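Local coordinates for putative YfrE protein (Vibrio parahaemolyticus RIMD 2210633, PDB 3BEE), which is of unknown function but carries a tetratricopeptide-repeat region related to CcmH, and so probably mediates protein-protein contacts in cytochrome c biogenesis, at residues E39-A44 against W66-D71; E61-W66 against E84-A89. One frame throughout, in Å; residues are numbered along the deposited sequence.

Contact 1 of 2, residues E39-A44 against W66-D71; sequences EPYNEA and WVLLLD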
loop_
_atom_site.group_PDB
_atom_site.type_symbol
_atom_site.label_atom_id
_atom_site.label_comp_id
_atom_site.label_asym_id
_atom_site.label_seq_id
_atom_site.Cartn_x
_atom_site.Cartn_y
_atom_site.Cartn_z
ATOM N N GLU A 39 -0.512 8.383 9.446
ATOM C CA GLU A 39 -1.854 8.144 8.905
ATOM C C GLU A 39 -2.068 6.645 8.734
ATOM O O GLU A 39 -1.654 6.091 7.721
ATOM C CB GLU A 39 -2.025 8.809 7.535
ATOM C CG GLU A 39 -2.057 10.329 7.515
ATOM C CD GLU A 39 -2.197 10.874 6.102
ATOM O OE1 GLU A 39 -2.801 10.179 5.250
ATOM O OE2 GLU A 39 -1.728 12.000 5.839
ATOM N N PRO A 40 -2.695 5.982 9.728
ATOM C CA PRO A 40 -2.875 4.522 9.726
ATOM C C PRO A 40 -3.585 3.971 8.494
ATOM O O PRO A 40 -3.428 2.781 8.191
ATOM C CB PRO A 40 -3.729 4.272 10.978
ATOM C CG PRO A 40 -3.404 5.425 11.882
ATOM C CD PRO A 40 -3.260 6.595 10.951
ATOM N N TYR A 41 -4.339 4.813 7.792
ATOM C CA TYR A 41 -5.046 4.377 6.574
ATOM C C TYR A 41 -4.530 5.093 5.321
ATOM O O TYR A 41 -5.233 5.238 4.323
ATOM C CB TYR A 41 -6.585 4.494 6.747
ATOM C CG TYR A 41 -7.108 3.503 7.772
ATOM C CD1 TYR A 41 -7.439 2.196 7.395
ATOM C CD2 TYR A 41 -7.209 3.851 9.121
ATOM C CE1 TYR A 41 -7.877 1.262 8.331
ATOM C CE2 TYR A 41 -7.654 2.930 10.071
ATOM C CZ TYR A 41 -7.986 1.638 9.665
ATOM O OH TYR A 41 -8.427 0.715 10.591
ATOM N N ASN A 42 -3.274 5.530 5.376
ATOM C CA ASN A 42 -2.683 6.214 4.239
ATOM C C ASN A 42 -2.770 5.361 2.972
ATOM O O ASN A 42 -2.334 4.215 2.956
ATOM C CB ASN A 42 -1.243 6.599 4.511
ATOM C CG ASN A 42 -0.686 7.466 3.433
ATOM O OD1 ASN A 42 -0.106 6.968 2.465
ATOM N ND2 ASN A 42 -0.880 8.778 3.564
ATOM N N GLU A 43 -3.350 5.946 1.926
ATOM C CA GLU A 43 -3.640 5.249 0.699
ATOM C C GLU A 43 -2.377 4.880 -0.033
ATOM O O GLU A 43 -2.224 3.751 -0.429
ATOM C CB GLU A 43 -4.526 6.104 -0.212
ATOM C CG GLU A 43 -5.066 5.314 -1.449
ATOM C CD GLU A 43 -6.282 6.012 -2.117
ATOM O OE1 GLU A 43 -6.642 7.150 -1.693
ATOM O OE2 GLU A 43 -6.863 5.409 -3.061
ATOM N N ALA A 44 -1.472 5.836 -0.218
ATOM C CA ALA A 44 -0.197 5.564 -0.890
ATOM C C ALA A 44 0.592 4.409 -0.228
ATOM O O ALA A 44 1.131 3.552 -0.918
ATOM C CB ALA A 44 0.639 6.815 -0.979
ATOM N N TRP A 66 -5.836 -4.512 1.254
ATOM C CA TRP A 66 -6.853 -3.716 0.548
ATOM C C TRP A 66 -8.145 -3.608 1.356
ATOM O O TRP A 66 -8.772 -2.555 1.370
ATOM C CB TRP A 66 -7.137 -4.283 -0.853
ATOM C CG TRP A 66 -6.086 -3.948 -1.879
ATOM C CD1 TRP A 66 -5.471 -2.710 -2.078
ATOM C CD2 TRP A 66 -5.519 -4.840 -2.864
ATOM N NE1 TRP A 66 -4.560 -2.802 -3.124
ATOM C CE2 TRP A 66 -4.573 -4.086 -3.622
ATOM C CE3 TRP A 66 -5.729 -6.190 -3.187
ATOM C CZ2 TRP A 66 -3.820 -4.656 -4.686
ATOM C CZ3 TRP A 66 -4.998 -6.759 -4.227
ATOM C CH2 TRP A 66 -4.034 -5.993 -4.965
ATOM N N VAL A 67 -8.531 -4.687 2.036
ATOM C CA VAL A 67 -9.758 -4.683 2.822
ATOM C C VAL A 67 -9.584 -3.730 4.021
ATOM O O VAL A 67 -10.510 -3.008 4.383
ATOM C CB VAL A 67 -10.168 -6.109 3.257
ATOM C CG1 VAL A 67 -11.365 -6.071 4.255
ATOM C CG2 VAL A 67 -10.532 -6.971 2.045
ATOM N N LEU A 68 -8.384 -3.720 4.597
ATOM C CA LEU A 68 -8.003 -2.783 5.645
ATOM C C LEU A 68 -8.049 -1.333 5.133
ATOM O O LEU A 68 -8.613 -0.461 5.778
ATOM C CB LEU A 68 -6.616 -3.142 6.226
ATOM C CG LEU A 68 -6.108 -2.286 7.393
ATOM C CD1 LEU A 68 -6.925 -2.493 8.687
ATOM C CD2 LEU A 68 -4.633 -2.552 7.684
ATOM N N LEU A 69 -7.494 -1.096 3.956
ATOM C CA LEU A 69 -7.560 0.229 3.330
ATOM C C LEU A 69 -9.010 0.705 3.140
ATOM O O LEU A 69 -9.305 1.884 3.346
ATOM C CB LEU A 69 -6.799 0.230 1.989
ATOM C CG LEU A 69 -6.775 1.516 1.143
ATOM C CD1 LEU A 69 -6.386 2.767 1.983
ATOM C CD2 LEU A 69 -5.835 1.340 -0.031
ATOM N N LEU A 70 -9.905 -0.210 2.761
ATOM C CA LEU A 70 -11.316 0.116 2.537
ATOM C C LEU A 70 -11.999 0.668 3.786
ATOM O O LEU A 70 -13.023 1.340 3.675
ATOM C CB LEU A 70 -12.087 -1.097 1.999
ATOM C CG LEU A 70 -11.741 -1.543 0.564
ATOM C CD1 LEU A 70 -12.469 -2.877 0.182
ATOM C CD2 LEU A 70 -12.120 -0.424 -0.405
ATOM N N ASP A 71 -11.449 0.381 4.965
ATOM C CA ASP A 71 -12.034 0.903 6.216
ATOM C C ASP A 71 -11.703 2.381 6.445
ATOM O O ASP A 71 -12.221 2.992 7.389
ATOM C CB ASP A 71 -11.669 0.053 7.444
ATOM C CG ASP A 71 -12.796 -0.011 8.434
ATOM O OD1 ASP A 71 -13.965 0.045 7.982
ATOM O OD2 ASP A 71 -12.550 -0.086 9.661
HETATM O O HOH W 1 -9.845 -1.311 10.359
#
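Tyr41 lays the edge of its ring against the C-terminal end of helix 59-70, where CE1 comes within 3.2 Å of Leu68 O, close to the plane of the ring. The side chain of Leu68 crosses that of Tyr41 at about a right angle, its CD1 lying 3.9 Å from CE1. Packing is also close at Leu69, the more buried part, whose CD1 lies 3.6 Å from Tyr41 O and 3.9 Å from CA of Glu43; Leu46 and Leu77 adjoin the same leucine. Toward solvent the contact thins to Asp71 CB, 4.1 Å from Tyr41 CE1, and a water that lies a short 2.5 Å from Tyr41 OH and donates to Asp71 OD2 at 3.1 Å. Behind the interface, Asn42 is the N-cap of helix 43-55, OD1 accepting from Ala45 N, while its ND2 donates to Glu39 OE1 at 2.9 Å from above the carboxylate plane and also bonds Thr7. The turn between helices 26-38 and 43-55 thus meets the end of helix 59-70 without a direct hydrogen bond. A leucine methyl packed on the turn's backbone joins the two at depth, with the Tyr41-Leu68 pair beside solvent, where a water probably bridges the polar groups.

Contact 2 of 2, residues E61-W66 against E84-A89; sequences EAIDTW and ESINKA
Glu61 O, on the helix that carries Ile63 and Trp66 against Ser85, Ile86 and Ala89, accepts two bonds from Thr65: OG1 at 2.8 Å and the backbone N at 3.1 Å, from opposite faces of the carbonyl plane. The polar end of Thr65 is thereby satisfied within its own helix. Across the interface no hydrogen bond forms, and the indole of Trp66 carries much of the packing. CB of Ser85 sits over one face of its six-membered ring, 3.5 Å from the centroid and 9° off the normal, a CH-pi contact. Ala62 O lies over the opposite face, toward the rim, so the indole is sandwiched between a carbonyl of its own helix and the serine of the next. At the far end of the ring, CZ3 approaches Ser85 O to 3.5 Å, while the methyl of Ala89 lies at the ring edge, near its plane. Nearer the backbone, CB of Trp66 rests 3.7 Å from CG1 of Ile86. Ile63 completes the apolar surface: its CG1 packs 3.6 Å from Ala89 CB, and its CG2 meets CG2 of Ile86 at 4.0 Å, the two isoleucine side chains crossing at about a right angle. Ser85 keeps its hydroxyl bonded to Thr81 O, one turn back, with OG anti to the carbonyl carbon (chi1 -62°). The segments run nearly antiparallel, at 160°, with axes 9.3 Å apart, as helix 79-92 packs on helix 59-70. With the threonine and serine hydroxyls both bonded inside their own helices, the interface rests on apolar burial and the CH-pi contact.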
loop_
_atom_site.group_PDB
_atom_site.type_symbol
_atom_site.label_atom_id
_atom_site.label_comp_id
_atom_site.label_asym_id
_atom_site.label_seq_id
_atom_site.Cartn_x
_atom_site.Cartn_y
_atom_site.Cartn_z
ATOM N N GLU A 61 -2.693 -11.999 1.422
ATOM C CA GLU A 61 -2.184 -10.838 2.127
ATOM C C GLU A 61 -2.444 -9.536 1.401
ATOM O O GLU A 61 -2.692 -8.545 2.053
ATOM C CB GLU A 61 -0.698 -11.007 2.434
ATOM C CG GLU A 61 -0.516 -12.164 3.387
ATOM C CD GLU A 61 0.904 -12.593 3.554
ATOM O OE1 GLU A 61 1.710 -11.768 4.051
ATOM O OE2 GLU A 61 1.197 -13.773 3.218
ATOM N N ALA A 62 -2.377 -9.544 0.058
ATOM C CA ALA A 62 -2.780 -8.378 -0.744
ATOM C C ALA A 62 -4.223 -7.971 -0.442
ATOM O O ALA A 62 -4.511 -6.803 -0.194
ATOM C CB ALA A 62 -2.587 -8.654 -2.250
ATOM N N ILE A 63 -5.127 -8.950 -0.443
ATOM C CA ILE A 63 -6.546 -8.707 -0.163
ATOM C C ILE A 63 -6.744 -8.128 1.231
ATOM O O ILE A 63 -7.466 -7.138 1.398
ATOM C CB ILE A 63 -7.417 -9.973 -0.380
ATOM C CG1 ILE A 63 -7.370 -10.403 -1.853
ATOM C CG2 ILE A 63 -8.893 -9.719 0.033
ATOM C CD1 ILE A 63 -7.937 -11.788 -2.103
ATOM N N ASP A 64 -6.081 -8.727 2.217
ATOM C CA ASP A 64 -6.183 -8.293 3.609
ATOM C C ASP A 64 -5.797 -6.819 3.746
ATOM O O ASP A 64 -6.395 -6.098 4.526
ATOM C CB ASP A 64 -5.256 -9.128 4.500
ATOM C CG ASP A 64 -5.725 -10.569 4.649
ATOM O OD1 ASP A 64 -6.877 -10.868 4.303
ATOM O OD2 ASP A 64 -4.928 -11.415 5.089
ATOM N N THR A 65 -4.775 -6.408 3.001
ATOM C CA THR A 65 -4.273 -5.022 3.049
ATOM C C THR A 65 -5.284 -4.083 2.380
ATOM O O THR A 65 -5.553 -2.999 2.885
ATOM C CB THR A 65 -2.884 -4.889 2.374
ATOM O OG1 THR A 65 -2.020 -5.926 2.857
ATOM C CG2 THR A 65 -2.262 -3.532 2.675
ATOM N N TRP A 66 -5.836 -4.512 1.254
ATOM C CA TRP A 66 -6.853 -3.716 0.548
ATOM C C TRP A 66 -8.145 -3.608 1.356
ATOM O O TRP A 66 -8.772 -2.555 1.370
ATOM C CB TRP A 66 -7.137 -4.283 -0.853
ATOM C CG TRP A 66 -6.086 -3.948 -1.879
ATOM C CD1 TRP A 66 -5.471 -2.710 -2.078
ATOM C CD2 TRP A 66 -5.519 -4.840 -2.864
ATOM N NE1 TRP A 66 -4.560 -2.802 -3.124
ATOM C CE2 TRP A 66 -4.573 -4.086 -3.622
ATOM C CE3 TRP A 66 -5.729 -6.190 -3.187
ATOM C CZ2 TRP A 66 -3.820 -4.656 -4.686
ATOM C CZ3 TRP A 66 -4.998 -6.759 -4.227
ATOM C CH2 TRP A 66 -4.034 -5.993 -4.965
ATOM N N GLU A 84 -11.701 -3.907 -7.453
ATOM C CA GLU A 84 -11.265 -4.613 -8.664
ATOM C C GLU A 84 -9.942 -5.381 -8.419
ATOM O O GLU A 84 -9.776 -6.519 -8.891
ATOM C CB GLU A 84 -11.148 -3.644 -9.864
ATOM C CG GLU A 84 -12.560 -3.152 -10.416
ATOM C CD GLU A 84 -12.490 -1.999 -11.442
ATOM O OE1 GLU A 84 -11.441 -1.304 -11.525
ATOM O OE2 GLU A 84 -13.500 -1.790 -12.171
ATOM N N SER A 85 -9.022 -4.764 -7.676
ATOM C CA SER A 85 -7.780 -5.420 -7.269
ATOM C C SER A 85 -8.044 -6.658 -6.404
ATOM O O SER A 85 -7.418 -7.716 -6.622
ATOM C CB SER A 85 -6.860 -4.452 -6.530
ATOM O OG SER A 85 -6.491 -3.376 -7.385
ATOM N N ILE A 86 -8.943 -6.511 -5.423
ATOM C CA ILE A 86 -9.327 -7.609 -4.534
ATOM C C ILE A 86 -9.879 -8.734 -5.379
ATOM O O ILE A 86 -9.529 -9.916 -5.189
ATOM C CB ILE A 86 -10.395 -7.167 -3.495
ATOM C CG1 ILE A 86 -9.747 -6.328 -2.385
ATOM C CG2 ILE A 86 -11.186 -8.394 -2.910
ATOM C CD1 ILE A 86 -10.732 -5.606 -1.508
ATOM N N ASN A 87 -10.753 -8.374 -6.313
ATOM C CA ASN A 87 -11.357 -9.385 -7.150
ATOM C C ASN A 87 -10.392 -10.163 -8.053
ATOM O O ASN A 87 -10.525 -11.371 -8.182
ATOM C CB ASN A 87 -12.503 -8.810 -7.961
ATOM C CG ASN A 87 -13.797 -9.456 -7.615
ATOM O OD1 ASN A 87 -14.400 -10.152 -8.454
ATOM N ND2 ASN A 87 -14.219 -9.304 -6.351
ATOM N N LYS A 88 -9.450 -9.464 -8.680
ATOM C CA LYS A 88 -8.379 -10.099 -9.433
ATOM C C LYS A 88 -7.592 -11.089 -8.528
ATOM O O LYS A 88 -7.423 -12.248 -8.878
ATOM C CB LYS A 88 -7.449 -9.010 -10.028
ATOM C CG LYS A 88 -6.562 -9.449 -11.184
ATOM C CD LYS A 88 -5.837 -8.199 -11.804
ATOM C CE LYS A 88 -4.989 -8.523 -13.048
ATOM N NZ LYS A 88 -5.697 -8.672 -14.391
ATOM N N ALA A 89 -7.106 -10.600 -7.385
ATOM C CA ALA A 89 -6.348 -11.408 -6.406
ATOM C C ALA A 89 -7.091 -12.684 -5.994
ATOM O O ALA A 89 -6.534 -13.784 -6.007
ATOM C CB ALA A 89 -6.010 -10.575 -5.194
#

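Contacts 1 and 2 engage successive lengths of helix 59-70, with centres about 12 Å apart. Trp66 belongs to both segments but makes its cross-contacts in contact 2. Contact 1 joins the C-terminal end of that helix to the turn entering helix 43-55, whereas contact 2 joins its middle to helix 79-92. They also touch directly: CD1 of Ile86 lies 3.6 Å from CD1 of Leu70 and 3.8 Å from CG2 of Val67. Helix 59-70 thus lies between its neighbours, consistent with the successive helical packing of tetratricopeptide repeats. A 1,2-ethanediol, probably from the crystallisation liquor, lies about 3 Å from the side chain of Ser85 in contact 2.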